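Local coordinates for protein anti-H(O) lectin 1 (Ulex europaeus, PDB 1FX5) that binds L-fucose specifically, as a calcium- and manganese-containing legume lectin that recognises the O(H) blood group, at residues Pro42-Gly47 and Leu100-Gly105; Phe75-Ala80 and Gln223-Val228; Ala84-Leu89 and Gly216-Gly221. All coordinates share one frame; numbering follows the deposited sequence.

Contact 1 of 3, residues Pro42-Gly47 and Leu100-Gly105; sequences PDETGG and LRRAGG. With NAG (2-acetamido-2-deoxy-beta-D-glucopyranose), chain C; MRD ((4R)-2-methylpentane-2,4-diol), chain H.
Glu44 and Gly104 bring the two backbones to their closest, with CA atoms 4.4 Å apart, where the start of the strand at 44-47 passes a segment, 100-105, that has no regular helix or strand. The contact buries a modest area, the largest share on Glu44. With CG anti to its carbonyl carbon (chi1 -70°) and the chain extended beyond, Glu44 carries its carboxylate to the edge of the Arg102 guanidinium, and the two flat groups stand nearly perpendicular, 85° apart. The main bond of this salt bridge runs from Arg102 NE to Glu44 OE1 at 3.1 Å. It lies close to the guanidinium plane and reaches OE1 on its syn side, though somewhat out of the carboxylate plane, while the bonds to OE2 and from NH2 are long and weak. OE1 also accepts a bond from O2 of the bound methylpentanediol at 2.7 Å, and that O2 accepts the backbone N of Gly105 at 3.1 Å. Closer to the strand backbone, Ala103 CB rests 3.5 Å from Thr45 C and also touches Gly46 N. Thr45 turns away from the Ala103 side, and its OG1 gives a 2.6 Å bond to N-acetylglucosamine O7, which Gly46 N also grips at 3.2 Å. The diol, probably from the crystallisation liquor, also bonds Asp87 and Asn134, which is consistent with its occupying the sugar-combining site. Glycan and diol thus sit at separate places round one junction. The arginine would be expected to favour an ionised Glu44, which would make OE1, shared by the ion pair and the diol hydroxyl, a stronger acceptor.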
loop_
_atom_site.group_PDB
_atom_site.type_symbol
_atom_site.label_atom_id
_atom_site.label_comp_id
_atom_site.label_asym_id
_atom_site.label_seq_id
_atom_site.Cartn_x
_atom_site.Cartn_y
_atom_site.Cartn_z
ATOM N N PRO A 42 -13.510 14.543 -25.254
ATOM C CA PRO A 42 -13.557 13.698 -26.466
ATOM C C PRO A 42 -14.915 12.974 -26.476
ATOM O O PRO A 42 -15.540 12.865 -25.422
ATOM C CB PRO A 42 -12.453 12.664 -26.218
ATOM C CG PRO A 42 -11.535 13.333 -25.246
ATOM C CD PRO A 42 -12.418 14.136 -24.348
ATOM N N ASP A 43 -15.340 12.432 -27.626
ATOM C CA ASP A 43 -16.626 11.714 -27.730
ATOM C C ASP A 43 -16.688 10.560 -26.721
ATOM O O ASP A 43 -17.707 10.371 -26.035
ATOM C CB ASP A 43 -16.850 11.164 -29.147
ATOM C CG ASP A 43 -17.226 12.249 -30.158
ATOM O OD1 ASP A 43 -17.379 11.930 -31.361
ATOM O OD2 ASP A 43 -17.371 13.427 -29.765
ATOM N N GLU A 44 -15.633 9.746 -26.700
ATOM C CA GLU A 44 -15.531 8.608 -25.784
ATOM C C GLU A 44 -14.611 9.130 -24.678
ATOM O O GLU A 44 -13.424 9.363 -24.920
ATOM C CB GLU A 44 -14.929 7.387 -26.504
ATOM C CG GLU A 44 -15.895 6.804 -27.543
ATOM C CD GLU A 44 -15.338 5.635 -28.344
ATOM O OE1 GLU A 44 -15.666 4.474 -28.045
ATOM O OE2 GLU A 44 -14.610 5.873 -29.311
ATOM N N THR A 45 -15.142 9.323 -23.474
ATOM C CA THR A 45 -14.322 9.830 -22.387
ATOM C C THR A 45 -14.416 8.974 -21.111
ATOM O O THR A 45 -15.427 8.290 -20.890
ATOM C CB THR A 45 -14.698 11.318 -22.114
ATOM O OG1 THR A 45 -13.817 11.878 -21.135
ATOM C CG2 THR A 45 -16.128 11.440 -21.637
ATOM N N GLY A 46 -13.353 8.979 -20.298
ATOM C CA GLY A 46 -13.351 8.195 -19.070
ATOM C C GLY A 46 -12.133 8.387 -18.162
ATOM O O GLY A 46 -11.270 9.235 -18.453
ATOM N N GLY A 47 -12.063 7.628 -17.058
ATOM C CA GLY A 47 -10.937 7.741 -16.132
ATOM C C GLY A 47 -10.683 6.448 -15.378
ATOM O O GLY A 47 -11.520 5.555 -15.429
ATOM N N LEU A 100 -4.027 3.459 -20.084
ATOM C CA LEU A 100 -5.458 3.745 -20.245
ATOM C C LEU A 100 -5.716 3.417 -21.728
ATOM O O LEU A 100 -4.924 3.803 -22.585
ATOM C CB LEU A 100 -5.715 5.237 -20.049
ATOM C CG LEU A 100 -7.101 5.821 -19.757
ATOM C CD1 LEU A 100 -7.082 7.258 -20.207
ATOM C CD2 LEU A 100 -8.187 5.118 -20.477
ATOM N N ARG A 101 -6.785 2.681 -22.038
ATOM C CA ARG A 101 -7.082 2.343 -23.429
ATOM C C ARG A 101 -8.325 3.080 -23.885
ATOM O O ARG A 101 -8.583 4.189 -23.409
ATOM C CB ARG A 101 -7.196 0.827 -23.635
ATOM C CG ARG A 101 -5.842 0.128 -23.569
ATOM C CD ARG A 101 -5.971 -1.371 -23.639
ATOM N NE ARG A 101 -4.680 -2.038 -23.488
ATOM C CZ ARG A 101 -4.250 -2.615 -22.365
ATOM N NH1 ARG A 101 -5.008 -2.618 -21.274
ATOM N NH2 ARG A 101 -3.063 -3.200 -22.333
ATOM N N ARG A 102 -9.138 2.455 -24.731
ATOM C CA ARG A 102 -10.345 3.111 -25.225
ATOM C C ARG A 102 -11.482 3.227 -24.209
ATOM O O ARG A 102 -11.787 2.271 -23.487
ATOM C CB ARG A 102 -10.806 2.391 -26.475
ATOM C CG ARG A 102 -11.871 3.095 -27.236
ATOM C CD ARG A 102 -12.063 2.392 -28.528
ATOM N NE ARG A 102 -13.235 2.895 -29.213
ATOM C CZ ARG A 102 -13.625 2.480 -30.408
ATOM N NH1 ARG A 102 -12.926 1.560 -31.075
ATOM N NH2 ARG A 102 -14.771 2.917 -30.887
ATOM N N ALA A 103 -12.082 4.415 -24.129
ATOM C CA ALA A 103 -13.180 4.666 -23.197
ATOM C C ALA A 103 -14.561 4.377 -23.828
ATOM O O ALA A 103 -14.682 3.473 -24.677
ATOM C CB ALA A 103 -13.088 6.076 -22.661
ATOM N N GLY A 104 -15.605 5.099 -23.434
ATOM C CA GLY A 104 -16.902 4.809 -24.025
ATOM C C GLY A 104 -17.300 3.401 -23.591
ATOM O O GLY A 104 -16.992 3.011 -22.463
ATOM N N GLY A 105 -17.903 2.602 -24.471
ATOM C CA GLY A 105 -18.299 1.255 -24.084
ATOM C C GLY A 105 -17.191 0.240 -23.830
ATOM O O GLY A 105 -17.456 -0.927 -23.538
HETATM C C1 NAG C . -9.473 13.973 -20.409
HETATM C C2 NAG C . -9.485 13.193 -21.735
HETATM C C3 NAG C . -8.443 13.821 -22.680
HETATM C C4 NAG C . -8.752 15.319 -22.892
HETATM C C5 NAG C . -8.859 16.032 -21.525
HETATM C C6 NAG C . -9.360 17.468 -21.648
HETATM C C7 NAG C . -10.167 10.871 -21.430
HETATM C C8 NAG C . -9.713 9.428 -21.253
HETATM N N2 NAG C . -9.191 11.776 -21.551
HETATM O O3 NAG C . -8.455 13.117 -23.944
HETATM O O4 NAG C . -7.695 15.936 -23.674
HETATM O O5 NAG C . -9.795 15.351 -20.657
HETATM O O6 NAG C . -10.517 17.540 -22.478
HETATM O O7 NAG C . -11.361 11.167 -21.398
HETATM C C1 MRD H . -18.719 3.703 -29.737
HETATM C C2 MRD H . -19.117 3.180 -28.346
HETATM O O2 MRD H . -18.147 3.635 -27.386
HETATM C CM MRD H . -19.114 1.643 -28.352
HETATM C C3 MRD H . -20.500 3.756 -27.985
HETATM C C4 MRD H . -20.799 3.953 -26.489
HETATM O O4 MRD H . -20.761 2.699 -25.806
HETATM C C5 MRD H . -22.182 4.575 -26.302
#

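Contact 2 of 3, residues Phe75-Ala80 and Gln223-Val228; sequences FMETSA and QATHEV
In Phe75, chi1 of 71° turns CG between the backbone N and the carbonyl carbon, while Glu227 sets its CG anti to the carbonyl carbon; the two residues already share a face as a pair of the ladder. Glu227 CB sits over one ring face, towards the rim, in a CH-pi contact 4.2 Å from the ring centroid. On the same side, Glu227 OE2 comes within 3.3 Å of Phe75 CE2 at the rim, the carboxylate tilted 41° to the ring. Glu77 shares this face, lying side by side with Thr225 and packing its CB against the CG2 methyl, and its OE2 is 4.0 Å from Glu227 OE2. On the other face, Met76 SD meets the edge of the His226 ring, 3.5 Å from CD2, a sulfur-aromatic contact. The strands themselves run antiparallel at 162°; Phe75 pairs with Glu227 and Glu77 with Thr225, both as hydrogen-bonded pairs. Towards the turn, Thr78 OG1 donates to Gln223 O at 2.9 Å; that hydroxyl also accepts from Ala80 N, which makes an ST turn, while a water bridges Ser79 N to the Gln223 carbonyl. Strands 64-78 and 224-236 are thereby joined within the legume lectin fold. Glu227 OE2, buried by this contact, has no polar partner in the model. Lying near a second carboxylate and against aromatic carbon, Glu227 may have a raised pKa, so a protonated form would be plausible.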
loop_
_atom_site.group_PDB
_atom_site.type_symbol
_atom_site.label_atom_id
_atom_site.label_comp_id
_atom_site.label_asym_id
_atom_site.label_seq_id
_atom_site.Cartn_x
_atom_site.Cartn_y
_atom_site.Cartn_z
ATOM N N PHE A 75 -22.739 5.829 -6.785
ATOM C CA PHE A 75 -23.966 6.437 -7.280
ATOM C C PHE A 75 -23.616 7.097 -8.617
ATOM O O PHE A 75 -22.436 7.319 -8.922
ATOM C CB PHE A 75 -24.625 7.392 -6.258
ATOM C CG PHE A 75 -23.885 8.681 -6.047
ATOM C CD1 PHE A 75 -22.814 8.750 -5.162
ATOM C CD2 PHE A 75 -24.276 9.835 -6.712
ATOM C CE1 PHE A 75 -22.139 9.951 -4.943
ATOM C CE2 PHE A 75 -23.611 11.035 -6.498
ATOM C CZ PHE A 75 -22.537 11.092 -5.608
ATOM N N MET A 76 -24.622 7.305 -9.459
ATOM C CA MET A 76 -24.414 7.919 -10.765
ATOM C C MET A 76 -25.357 9.111 -10.908
ATOM O O MET A 76 -26.461 9.093 -10.377
ATOM C CB MET A 76 -24.746 6.904 -11.875
ATOM C CG MET A 76 -24.205 5.504 -11.654
ATOM S SD MET A 76 -24.558 4.355 -12.999
ATOM C CE MET A 76 -26.269 3.851 -12.666
ATOM N N GLU A 77 -24.944 10.113 -11.678
ATOM C CA GLU A 77 -25.764 11.305 -11.899
ATOM C C GLU A 77 -25.814 11.583 -13.381
ATOM O O GLU A 77 -24.795 11.462 -14.065
ATOM C CB GLU A 77 -25.165 12.509 -11.198
ATOM C CG GLU A 77 -24.811 12.234 -9.775
ATOM C CD GLU A 77 -25.254 13.337 -8.868
ATOM O OE1 GLU A 77 -26.470 13.359 -8.543
ATOM O OE2 GLU A 77 -24.385 14.167 -8.490
ATOM N N THR A 78 -26.976 12.002 -13.869
ATOM C CA THR A 78 -27.130 12.298 -15.284
ATOM C C THR A 78 -28.201 13.351 -15.575
ATOM O O THR A 78 -29.189 13.457 -14.855
ATOM C CB THR A 78 -27.466 11.010 -16.073
ATOM O OG1 THR A 78 -27.455 11.283 -17.481
ATOM C CG2 THR A 78 -28.823 10.474 -15.683
ATOM N N SER A 79 -27.988 14.122 -16.640
ATOM C CA SER A 79 -28.922 15.165 -17.062
ATOM C C SER A 79 -29.696 14.669 -18.286
ATOM O O SER A 79 -30.617 15.333 -18.760
ATOM C CB SER A 79 -28.185 16.462 -17.392
ATOM O OG SER A 79 -27.729 17.092 -16.202
ATOM N N ALA A 80 -29.275 13.528 -18.830
ATOM C CA ALA A 80 -29.924 12.933 -19.994
ATOM C C ALA A 80 -30.979 11.963 -19.467
ATOM O O ALA A 80 -31.108 11.766 -18.259
ATOM C CB ALA A 80 -28.895 12.180 -20.842
ATOM N N GLN A 223 -24.174 11.448 -21.577
ATOM C CA GLN A 223 -23.254 11.564 -20.471
ATOM C C GLN A 223 -23.804 11.380 -19.084
ATOM O O GLN A 223 -24.899 11.810 -18.777
ATOM C CB GLN A 223 -22.520 12.905 -20.519
ATOM C CG GLN A 223 -21.696 13.124 -21.780
ATOM C CD GLN A 223 -20.859 14.398 -21.699
ATOM O OE1 GLN A 223 -21.188 15.328 -20.955
ATOM N NE2 GLN A 223 -19.765 14.434 -22.445
ATOM N N ALA A 224 -22.990 10.748 -18.248
ATOM C CA ALA A 224 -23.315 10.479 -16.856
ATOM C C ALA A 224 -21.986 10.368 -16.102
ATOM O O ALA A 224 -20.954 10.011 -16.693
ATOM C CB ALA A 224 -24.103 9.189 -16.727
ATOM N N THR A 225 -21.980 10.776 -14.840
ATOM C CA THR A 225 -20.777 10.701 -14.030
ATOM C C THR A 225 -20.980 9.503 -13.057
ATOM O O THR A 225 -22.109 9.204 -12.664
ATOM C CB THR A 225 -20.507 12.043 -13.307
ATOM O OG1 THR A 225 -19.301 11.931 -12.527
ATOM C CG2 THR A 225 -21.681 12.418 -12.411
ATOM N N HIS A 226 -19.902 8.779 -12.742
ATOM C CA HIS A 226 -19.959 7.614 -11.851
ATOM C C HIS A 226 -19.060 7.940 -10.673
ATOM O O HIS A 226 -17.866 8.177 -10.864
ATOM C CB HIS A 226 -19.483 6.370 -12.624
ATOM C CG HIS A 226 -20.261 6.123 -13.882
ATOM N ND1 HIS A 226 -19.931 6.711 -15.087
ATOM C CD2 HIS A 226 -21.405 5.433 -14.100
ATOM C CE1 HIS A 226 -20.846 6.401 -15.993
ATOM N NE2 HIS A 226 -21.753 5.625 -15.421
ATOM N N GLU A 227 -19.623 7.876 -9.463
ATOM C CA GLU A 227 -18.907 8.192 -8.226
ATOM C C GLU A 227 -18.864 7.172 -7.084
ATOM O O GLU A 227 -19.874 6.571 -6.733
ATOM C CB GLU A 227 -19.474 9.518 -7.730
ATOM C CG GLU A 227 -19.225 10.606 -8.755
ATOM C CD GLU A 227 -20.149 11.783 -8.642
ATOM O OE1 GLU A 227 -19.655 12.894 -8.447
ATOM O OE2 GLU A 227 -21.370 11.622 -8.793
ATOM N N VAL A 228 -17.688 7.026 -6.485
ATOM C CA VAL A 228 -17.485 6.092 -5.389
ATOM C C VAL A 228 -17.378 6.868 -4.091
ATOM O O VAL A 228 -16.622 7.848 -4.011
ATOM C CB VAL A 228 -16.202 5.235 -5.612
ATOM C CG1 VAL A 228 -15.978 4.293 -4.434
ATOM C CG2 VAL A 228 -16.323 4.419 -6.914
HETATM O O HOH W 1 -25.693 14.633 -17.864
#

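Contact 3 of 3, residues Ala84-Leu89 and Gly216-Gly221; sequences AATDGL and GSTYIG. Unlike the reference sequence in segment 216-221: Ser217 (reference Gly).
Asp87, Ser217 and Thr86 lose the most surface here, and backbone bonds and side-chain contacts both contribute. The peptide bond before Asp87 is cis, and Asp87 N donates to Ser217 O at 2.9 Å. Ser217 N returns a weak bond of 3.3 Å to Gly88 O, so Asp87 and Gly88 together face Ser217 in a classic beta bulge. Thr86, on the N-terminal side of the cis bond, is held twice. Its OG1, set between the backbone N and the carbonyl carbon (chi1 75°), gives a 2.8 Å bond to Asp87 OD1 from above the carboxylate plane. Its carbonyl O accepts Thr218 OG1 at 2.8 Å, the hydroxyl lying well above the carbonyl plane. Ser217 OG faces Asp87 CB at 3.8 Å but makes its hydrogen bond with Gly104 O, in the neighbouring segment 100-105. The Asp87 carboxylate is thus steadied at OD1, while OD2 binds O4 of the methylpentanediol molecule. An aspartate after a cis peptide close to the calcium ion is characteristic of the combining site of legume lectins, and Asp87 is consistent with that role here.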
loop_
_atom_site.group_PDB
_atom_site.type_symbol
_atom_site.label_atom_id
_atom_site.label_comp_id
_atom_site.label_asym_id
_atom_site.label_seq_id
_atom_site.Cartn_x
_atom_site.Cartn_y
_atom_site.Cartn_z
ATOM N N ALA A 84 -31.214 5.902 -21.539
ATOM C CA ALA A 84 -30.210 6.086 -22.585
ATOM C C ALA A 84 -28.767 6.415 -22.143
ATOM O O ALA A 84 -27.844 6.302 -22.955
ATOM C CB ALA A 84 -30.712 7.164 -23.569
ATOM N N ALA A 85 -28.578 6.825 -20.890
ATOM C CA ALA A 85 -27.248 7.179 -20.363
ATOM C C ALA A 85 -26.268 6.007 -20.358
ATOM O O ALA A 85 -26.651 4.872 -20.059
ATOM C CB ALA A 85 -27.378 7.762 -18.989
ATOM N N THR A 86 -24.996 6.308 -20.631
ATOM C CA THR A 86 -23.915 5.312 -20.693
ATOM C C THR A 86 -22.737 5.792 -19.808
ATOM O O THR A 86 -22.828 6.882 -19.258
ATOM C CB THR A 86 -23.432 5.181 -22.186
ATOM O OG1 THR A 86 -22.634 6.320 -22.538
ATOM C CG2 THR A 86 -24.616 5.115 -23.175
ATOM N N ASP A 87 -21.685 4.988 -19.559
ATOM C CA ASP A 87 -21.493 3.604 -20.032
ATOM C C ASP A 87 -21.385 2.624 -18.863
ATOM O O ASP A 87 -21.524 1.416 -19.075
ATOM C CB ASP A 87 -20.235 3.467 -20.888
ATOM C CG ASP A 87 -20.507 3.703 -22.343
ATOM O OD1 ASP A 87 -20.238 4.832 -22.798
ATOM O OD2 ASP A 87 -21.019 2.789 -23.022
ATOM N N GLY A 88 -21.059 3.142 -17.665
ATOM C CA GLY A 88 -20.936 2.302 -16.482
ATOM C C GLY A 88 -19.607 2.397 -15.752
ATOM O O GLY A 88 -18.801 3.296 -16.020
ATOM N N LEU A 89 -19.407 1.538 -14.755
ATOM C CA LEU A 89 -18.162 1.552 -14.006
ATOM C C LEU A 89 -17.626 0.121 -13.905
ATOM O O LEU A 89 -18.359 -0.851 -14.142
ATOM C CB LEU A 89 -18.304 2.225 -12.636
ATOM C CG LEU A 89 -19.190 1.565 -11.596
ATOM C CD1 LEU A 89 -18.596 1.767 -10.214
ATOM C CD2 LEU A 89 -20.580 2.149 -11.678
ATOM N N GLY A 216 -14.341 4.325 -15.042
ATOM C CA GLY A 216 -15.674 4.831 -15.295
ATOM C C GLY A 216 -15.607 5.513 -16.645
ATOM O O GLY A 216 -14.556 6.066 -16.987
ATOM N N SER A 217 -16.690 5.472 -17.428
ATOM C CA SER A 217 -16.669 6.112 -18.728
ATOM C C SER A 217 -18.067 6.433 -19.229
ATOM O O SER A 217 -19.059 5.933 -18.686
ATOM C CB SER A 217 -15.894 5.267 -19.752
ATOM O OG SER A 217 -16.550 4.050 -19.984
ATOM N N THR A 218 -18.128 7.293 -20.248
ATOM C CA THR A 218 -19.377 7.727 -20.855
ATOM C C THR A 218 -19.175 8.161 -22.326
ATOM O O THR A 218 -18.048 8.162 -22.833
ATOM C CB THR A 218 -19.997 8.854 -20.010
ATOM O OG1 THR A 218 -21.374 9.045 -20.379
ATOM C CG2 THR A 218 -19.204 10.149 -20.182
ATOM N N TYR A 219 -20.255 8.545 -22.998
ATOM C CA TYR A 219 -20.189 8.961 -24.404
ATOM C C TYR A 219 -20.968 10.272 -24.628
ATOM O O TYR A 219 -21.892 10.542 -23.841
ATOM C CB TYR A 219 -20.821 7.829 -25.200
ATOM C CG TYR A 219 -20.703 7.959 -26.672
ATOM C CD1 TYR A 219 -21.826 8.252 -27.446
ATOM C CD2 TYR A 219 -19.474 7.805 -27.300
ATOM C CE1 TYR A 219 -21.730 8.386 -28.791
ATOM C CE2 TYR A 219 -19.364 7.940 -28.657
ATOM C CZ TYR A 219 -20.499 8.232 -29.399
ATOM O OH TYR A 219 -20.416 8.359 -30.759
ATOM N N ILE A 220 -20.643 11.068 -25.673
ATOM C CA ILE A 220 -21.380 12.351 -25.919
ATOM C C ILE A 220 -22.838 12.143 -26.223
ATOM O O ILE A 220 -23.191 11.235 -26.976
ATOM C CB ILE A 220 -20.904 13.234 -27.118
ATOM C CG1 ILE A 220 -19.961 12.483 -28.034
ATOM C CG2 ILE A 220 -20.417 14.603 -26.634
ATOM C CD1 ILE A 220 -20.660 11.527 -28.918
ATOM N N GLY A 221 -23.677 13.014 -25.672
ATOM C CA GLY A 221 -25.104 12.899 -25.911
ATOM C C GLY A 221 -25.836 12.040 -24.903
ATOM O O GLY A 221 -27.065 12.060 -24.851
#

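Followed from the N terminus, the chain first lays down 42-47, then 75-80 and 84-89, before 100-105 returns to close contact 1. After a long intervening stretch of chain, 216-221 closes contact 3, and then 223-228 closes contact 2 a few residues on. Contact 3 is therefore nested inside contact 2, and contact 1 crosses both. The closures meet in space as well: Gly47 N probably bonds Gly216 O, linking contacts 1 and 3, and Ala224 N probably bonds Thr218 OG1, linking contacts 3 and 2. Strands 44-59, 64-78 and 88-94 are thus tied to the two late strands 209-219 and 224-236, with the loop holding 100-105 fastened alongside.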